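Local coordinates for gamma-glutamyltransferase 1 Threonine peptidase. MEROPS family T03 (Pseudomonas nitroreducens, PDB 7D9W), which transfers gamma-glutamyl groups from glutathione and other gamma-glutamyl peptides to amino acids or to water, at the 6-diazenyl-5-oxo-L-norleucine and glycine site and the interface of chains B and A. Residues are numbered along the deposited sequence; one frame, centred on the assembly and turned at random. Chains: chain A, Gamma-glutamyltransferase 1 Threonine peptidase. MEROPS family T03; chain B, Gamma-glutamyltransferase 1 Threonine peptidase. MEROPS family T03.

Contact 1 and contact 2 lie about 21 Å apart, measured between the centres of their C-alpha atoms, and share no residue. Contact 1 is the active site. Chain A supplies the nucleophile and most of the pocket, and chain B adds an arginine. Contact 2 is a second patch where a chain A loop rests against helix 297-317 and the 3-10 helix 352-354 of chain B. The two chains are the large and small subunits that gamma-glutamyltransferases form by self-cleavage of one precursor. Contact 2 probably helps hold together the pairing on which the composite pocket of contact 1 depends.

Contact 1: the 6-diazenyl-5-oxo-L-norleucine and glycine site. Residues chain B 94; chain A 1, 19, 21, 23, 40, 43, 54, 72-74, 92-94, 97. With DON (6-diazenyl-5-oxo-L-norleucine), chain C; GLY (glycine), chain D.
This is the gamma-glutamyl pocket, caught as a covalent adduct. DON is a glutamine analogue and an inactivator of this family. The nucleophile A:Thr1 is bonded through OG1 to the DON carbon C1D at 1.4 Å. The adjoining oxygen O1J accepts from the backbone N-H groups of A:Gly93 and A:Gly94, the latter at 2.9 Å from N. This pair forms the oxyanion hole. A:Thr19 OG1 receives a bond from the terminal amine of A:Thr1 and donates to its OG1.

B:Arg94 reads the alpha-carboxylate. Its CB puts CG anti to the backbone N (chi1 -180°), and the chain bends at chi2 (77°) through CD. NE passes near A:Ser72 CB, which lies over the centre of one guanidinium face. A:Glu40 CG covers the opposite face toward the rim. NH1 gives DON O a bent hydrogen bond and salt bridge of 2.8 Å, with the oxygen tilted out of the guanidinium plane, and a second salt bridge to A:Glu40 OE2. NH2 reaches the anti lone pair of A:Asp43 OD2 at 2.8 Å. An alanine here would probably weaken carboxylate binding and leave A:Glu40 and A:Asp43 less well positioned.

The DON amine meets the syn lone pair of A:Asp43 OD2 at 2.7 Å. It also bonds A:Glu40 OE2 and, from above the amide carbonyl plane, A:Asn21 OD1. A:Ser72 OG donates to DON O, and A:Ser73 N donates to OXT at 2.7 Å. The free glycine lies beside A:Phe54 and A:Pro92. It may come from purification or crystallisation, but its place suggests the acceptor side. The pocket joins the chain A N-terminus, the end of strand 13-19, two short 3-10 helices (40-43 and 94-96) and a chain B loop.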
loop_
_atom_site.group_PDB
_atom_site.type_symbol
_atom_site.label_atom_id
_atom_site.label_comp_id
_atom_site.label_asym_id
_atom_site.label_seq_id
_atom_site.Cartn_x
_atom_site.Cartn_y
_atom_site.Cartn_z
ATOM N N ARG B 94 -3.501 -10.176 -0.055
ATOM C CA ARG B 94 -2.078 -10.199 0.240
ATOM C C ARG B 94 -1.477 -11.558 -0.099
ATOM O O ARG B 94 -2.116 -12.597 0.057
ATOM C CB ARG B 94 -1.879 -9.894 1.725
ATOM C CG ARG B 94 -0.451 -9.865 2.221
ATOM C CD ARG B 94 0.241 -8.588 1.825
ATOM N NE ARG B 94 1.323 -8.238 2.739
ATOM C CZ ARG B 94 2.214 -7.282 2.499
ATOM N NH1 ARG B 94 2.161 -6.591 1.370
ATOM N NH2 ARG B 94 3.166 -7.021 3.383
ATOM N N THR A 1 4.385 -0.195 -4.305
ATOM C CA THR A 1 2.987 0.100 -4.011
ATOM C C THR A 1 2.494 1.195 -4.960
ATOM O O THR A 1 3.267 2.032 -5.421
ATOM C CB THR A 1 2.799 0.564 -2.548
ATOM O OG1 THR A 1 3.441 -0.362 -1.658
ATOM C CG2 THR A 1 1.317 0.659 -2.170
ATOM N N THR A 19 0.543 -3.870 -4.786
ATOM C CA THR A 19 1.992 -3.710 -4.812
ATOM C C THR A 19 2.704 -4.988 -5.221
ATOM O O THR A 19 2.172 -6.093 -5.096
ATOM C CB THR A 19 2.486 -3.282 -3.414
ATOM O OG1 THR A 19 3.872 -2.948 -3.445
ATOM C CG2 THR A 19 2.286 -4.437 -2.414
ATOM N N ASN A 21 5.717 -4.862 -3.676
ATOM C CA ASN A 21 6.659 -4.427 -2.644
ATOM C C ASN A 21 7.622 -3.404 -3.255
ATOM O O ASN A 21 7.230 -2.265 -3.524
ATOM C CB ASN A 21 7.423 -5.571 -1.980
ATOM C CG ASN A 21 8.205 -5.087 -0.754
ATOM O OD1 ASN A 21 7.938 -3.998 -0.241
ATOM N ND2 ASN A 21 9.148 -5.890 -0.276
ATOM N N ASP A 23 10.038 -1.496 -6.094
ATOM C CA ASP A 23 9.724 -1.163 -7.480
ATOM C C ASP A 23 10.170 -2.286 -8.404
ATOM O O ASP A 23 11.342 -2.675 -8.402
ATOM C CB ASP A 23 10.379 0.156 -7.890
ATOM C CG ASP A 23 9.973 1.310 -7.000
ATOM O OD1 ASP A 23 8.752 1.540 -6.848
ATOM O OD2 ASP A 23 10.869 1.997 -6.470
ATOM N N GLU A 40 7.631 -9.744 -1.911
ATOM C CA GLU A 40 6.868 -9.365 -0.729
ATOM C C GLU A 40 7.390 -10.045 0.536
ATOM O O GLU A 40 7.084 -9.585 1.641
ATOM C CB GLU A 40 5.385 -9.721 -0.918
ATOM C CG GLU A 40 4.474 -8.798 -0.133
ATOM C CD GLU A 40 4.269 -7.496 -0.912
ATOM O OE1 GLU A 40 4.186 -7.558 -2.158
ATOM O OE2 GLU A 40 4.331 -6.395 -0.326
ATOM N N ASP A 43 8.837 -8.353 3.733
ATOM C CA ASP A 43 7.996 -7.742 4.750
ATOM C C ASP A 43 7.852 -8.623 5.983
ATOM O O ASP A 43 7.410 -8.124 7.022
ATOM C CB ASP A 43 6.623 -7.395 4.165
ATOM C CG ASP A 43 6.624 -6.061 3.400
ATOM O OD1 ASP A 43 7.645 -5.334 3.447
ATOM O OD2 ASP A 43 5.596 -5.720 2.773
ATOM N N PHE A 54 12.470 -1.220 4.673
ATOM C CA PHE A 54 11.846 0.024 5.117
ATOM C C PHE A 54 12.263 0.438 6.521
ATOM O O PHE A 54 11.751 1.436 7.042
ATOM C CB PHE A 54 10.323 -0.104 5.039
ATOM C CG PHE A 54 9.798 -0.114 3.635
ATOM C CD1 PHE A 54 9.863 1.032 2.856
ATOM C CD2 PHE A 54 9.267 -1.270 3.082
ATOM C CE1 PHE A 54 9.393 1.033 1.554
ATOM C CE2 PHE A 54 8.796 -1.278 1.776
ATOM C CZ PHE A 54 8.858 -0.123 1.011
ATOM N N SER A 72 1.831 -5.896 6.629
ATOM C CA SER A 72 1.827 -4.803 5.674
ATOM C C SER A 72 1.680 -3.476 6.401
ATOM O O SER A 72 1.296 -3.423 7.572
ATOM C CB SER A 72 0.680 -4.950 4.665
ATOM O OG SER A 72 0.807 -3.996 3.620
ATOM N N SER A 73 1.989 -2.400 5.676
ATOM C CA SER A 73 1.651 -1.044 6.089
ATOM C C SER A 73 0.577 -0.428 5.200
ATOM O O SER A 73 0.126 0.690 5.474
ATOM C CB SER A 73 2.900 -0.153 6.082
ATOM O OG SER A 73 3.865 -0.585 7.029
ATOM N N MET A 74 0.153 -1.129 4.149
ATOM C CA MET A 74 -0.837 -0.587 3.226
ATOM C C MET A 74 -2.162 -0.363 3.939
ATOM O O MET A 74 -2.651 -1.238 4.661
ATOM C CB MET A 74 -1.019 -1.538 2.048
ATOM C CG MET A 74 0.266 -1.774 1.259
ATOM S SD MET A 74 -0.038 -2.657 -0.278
ATOM C CE MET A 74 -0.246 -4.319 0.342
ATOM N N PRO A 92 1.112 4.802 -1.581
ATOM C CA PRO A 92 2.316 3.992 -1.358
ATOM C C PRO A 92 3.181 4.632 -0.277
ATOM O O PRO A 92 2.849 5.678 0.273
ATOM C CB PRO A 92 3.004 4.018 -2.724
ATOM C CG PRO A 92 2.640 5.370 -3.275
ATOM C CD PRO A 92 1.200 5.581 -2.834
ATOM N N GLY A 93 4.312 3.984 0.019
ATOM C CA GLY A 93 5.282 4.547 0.943
ATOM C C GLY A 93 5.840 3.595 1.983
ATOM O O GLY A 93 6.587 4.011 2.873
ATOM N N GLY A 94 5.482 2.319 1.892
ATOM C CA GLY A 94 5.951 1.350 2.871
ATOM C C GLY A 94 5.543 1.734 4.281
ATOM O O GLY A 94 4.373 2.009 4.564
ATOM N N ILE A 97 3.241 4.754 5.004
ATOM C CA ILE A 97 1.895 4.836 4.441
ATOM C C ILE A 97 0.909 5.375 5.471
ATOM O O ILE A 97 0.181 6.339 5.209
ATOM C CB ILE A 97 1.452 3.465 3.905
ATOM C CG1 ILE A 97 2.166 3.151 2.589
ATOM C CG2 ILE A 97 -0.062 3.424 3.730
ATOM C CD1 ILE A 97 1.914 1.749 2.073
HETATM O O DON C . 2.958 -4.063 2.290
HETATM C C DON C . 3.759 -3.146 2.456
HETATM O OXT DON C . 3.623 -2.379 3.573
HETATM C CA DON C . 4.887 -2.753 1.507
HETATM N N DON C . 5.399 -3.889 0.782
HETATM C CB DON C . 4.325 -1.630 0.626
HETATM C C1E DON C . 5.061 -1.455 -0.675
HETATM C C1D DON C . 4.731 -0.113 -1.256
HETATM O O1J DON C . 4.902 0.958 -0.651
HETATM N N GLY D . 9.596 1.943 -2.781
HETATM C CA GLY D . 8.576 2.916 -3.117
HETATM C C GLY D . 7.362 2.846 -2.212
HETATM O O GLY D . 7.229 1.945 -1.380
HETATM O OXT GLY D . 6.476 3.697 -2.292
HETATM O O HOH W 1 5.551 -1.440 5.300
#

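Contact 2: the interface of chains B and A. Residues chain B 308, 311-312, 350, 352, 355; chain A 128-129, 131-132.
Charge pairing ties this patch of the subunit interface. B:Lys308 runs extended from its helix and bends only at chi4 (63°). Its NZ gives A:Asp132 OD1 a hydrogen bond and salt bridge of 2.7 Å, arriving nearly along the C-O axis. The other carboxylate oxygen, OD2, takes a bond from A:Lys131 NZ at 3.0 Å, which comes from above the carboxylate plane. The two lysines would probably favour the ionised form of A:Asp132.

Two waters extend the polar contact. One lies 2.8 Å from B:Thr352 OG1 and also meets A:Leu128 O and the backbone N of A:Asp132. The other joins A:Asp132 OD2, at 2.7 Å, to B:Thr352 N, B:Thr352 OG1 and B:Ser350 O. B:Thr352 thus faces both waters with its hydroxyl.

The apolar contact centres on A:Leu128. Its CG is anti to the backbone N (chi1 -177°), and the two methyls fork against chain B. CD1 touches B:Lys308 CG at 3.8 Å, where the two side chains cross at about a right angle, and also meets B:Thr352 CG2. CD2 meets B:Ala312 CB at 3.9 Å, while CB lies against B:Phe311 CB. The aliphatic part of A:Lys131 crosses B:Thr352 obliquely, CG to CB at 3.8 Å.

On chain A, the patch falls in the loop between strands 125-126 and 133-136. On chain B, it spans helix 297-317, the 3-10 helix 352-354 and flanking loop residues.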
loop_
_atom_site.group_PDB
_atom_site.type_symbol
_atom_site.label_atom_id
_atom_site.label_comp_id
_atom_site.label_asym_id
_atom_site.label_seq_id
_atom_site.Cartn_x
_atom_site.Cartn_y
_atom_site.Cartn_z
ATOM N N LYS B 308 6.496 6.992 18.074
ATOM C CA LYS B 308 7.377 6.138 18.866
ATOM C C LYS B 308 6.603 4.970 19.466
ATOM O O LYS B 308 7.038 3.816 19.401
ATOM C CB LYS B 308 8.044 6.953 19.976
ATOM C CG LYS B 308 9.325 7.662 19.580
ATOM C CD LYS B 308 9.872 8.435 20.775
ATOM C CE LYS B 308 11.371 8.650 20.683
ATOM N NZ LYS B 308 11.728 9.485 19.506
ATOM N N PHE B 311 5.077 2.434 16.727
ATOM C CA PHE B 311 6.024 1.488 16.154
ATOM C C PHE B 311 6.593 0.525 17.180
ATOM O O PHE B 311 7.021 -0.572 16.805
ATOM C CB PHE B 311 7.136 2.241 15.437
ATOM C CG PHE B 311 6.755 2.634 14.051
ATOM C CD1 PHE B 311 6.937 1.752 13.005
ATOM C CD2 PHE B 311 6.160 3.859 13.797
ATOM C CE1 PHE B 311 6.555 2.087 11.726
ATOM C CE2 PHE B 311 5.785 4.205 12.510
ATOM C CZ PHE B 311 5.981 3.317 11.478
ATOM N N ALA B 312 6.585 0.880 18.462
ATOM C CA ALA B 312 6.961 -0.094 19.480
ATOM C C ALA B 312 5.969 -1.252 19.500
ATOM O O ALA B 312 6.362 -2.425 19.513
ATOM C CB ALA B 312 7.050 0.580 20.847
ATOM N N SER B 350 11.352 11.736 24.118
ATOM C CA SER B 350 11.358 10.624 25.056
ATOM C C SER B 350 12.583 9.751 24.824
ATOM O O SER B 350 12.980 9.505 23.682
ATOM C CB SER B 350 10.095 9.781 24.900
ATOM O OG SER B 350 8.947 10.462 25.375
ATOM N N THR B 352 14.520 6.879 23.889
ATOM C CA THR B 352 14.112 5.795 22.999
ATOM C C THR B 352 14.206 4.441 23.689
ATOM O O THR B 352 13.381 3.554 23.441
ATOM C CB THR B 352 14.970 5.808 21.732
ATOM O OG1 THR B 352 14.625 6.948 20.935
ATOM C CG2 THR B 352 14.764 4.529 20.918
ATOM N N VAL B 355 11.026 3.504 25.636
ATOM C CA VAL B 355 9.763 3.281 24.937
ATOM C C VAL B 355 9.556 1.778 24.789
ATOM O O VAL B 355 10.365 1.087 24.159
ATOM C CB VAL B 355 9.743 3.978 23.569
ATOM C CG1 VAL B 355 8.389 3.776 22.901
ATOM C CG2 VAL B 355 10.048 5.466 23.717
ATOM N N LEU A 128 10.550 5.300 15.412
ATOM C CA LEU A 128 11.218 4.810 16.616
ATOM C C LEU A 128 12.632 4.321 16.330
ATOM O O LEU A 128 13.586 4.729 17.000
ATOM C CB LEU A 128 10.412 3.688 17.277
ATOM C CG LEU A 128 11.016 3.171 18.590
ATOM C CD1 LEU A 128 11.094 4.288 19.633
ATOM C CD2 LEU A 128 10.237 1.985 19.142
ATOM N N LEU A 129 12.771 3.424 15.362
ATOM C CA LEU A 129 14.062 2.987 14.872
ATOM C C LEU A 129 14.130 3.273 13.379
ATOM O O LEU A 129 13.188 2.929 12.652
ATOM C CB LEU A 129 14.268 1.489 15.129
ATOM C CG LEU A 129 14.097 1.010 16.573
ATOM C CD1 LEU A 129 14.272 -0.506 16.664
ATOM C CD2 LEU A 129 15.078 1.727 17.489
ATOM N N LYS A 131 16.872 5.439 15.721
ATOM C CA LYS A 131 16.587 6.274 16.882
ATOM C C LYS A 131 16.511 7.751 16.508
ATOM O O LYS A 131 17.413 8.292 15.863
ATOM C CB LYS A 131 17.665 6.048 17.945
ATOM C CG LYS A 131 17.554 6.929 19.173
ATOM C CD LYS A 131 18.794 6.787 20.050
ATOM C CE LYS A 131 18.689 7.637 21.304
ATOM N NZ LYS A 131 18.950 9.073 21.009
ATOM N N ASP A 132 15.411 8.388 16.914
ATOM C CA ASP A 132 15.219 9.836 16.812
ATOM C C ASP A 132 15.531 10.376 15.417
ATOM O O ASP A 132 16.007 11.500 15.253
ATOM C CB ASP A 132 16.056 10.562 17.872
ATOM C CG ASP A 132 15.614 10.240 19.286
ATOM O OD1 ASP A 132 14.456 9.798 19.470
ATOM O OD2 ASP A 132 16.426 10.412 20.218
HETATM O O HOH W 2 13.588 7.082 18.380
HETATM O O HOH W 3 15.429 9.068 22.368
#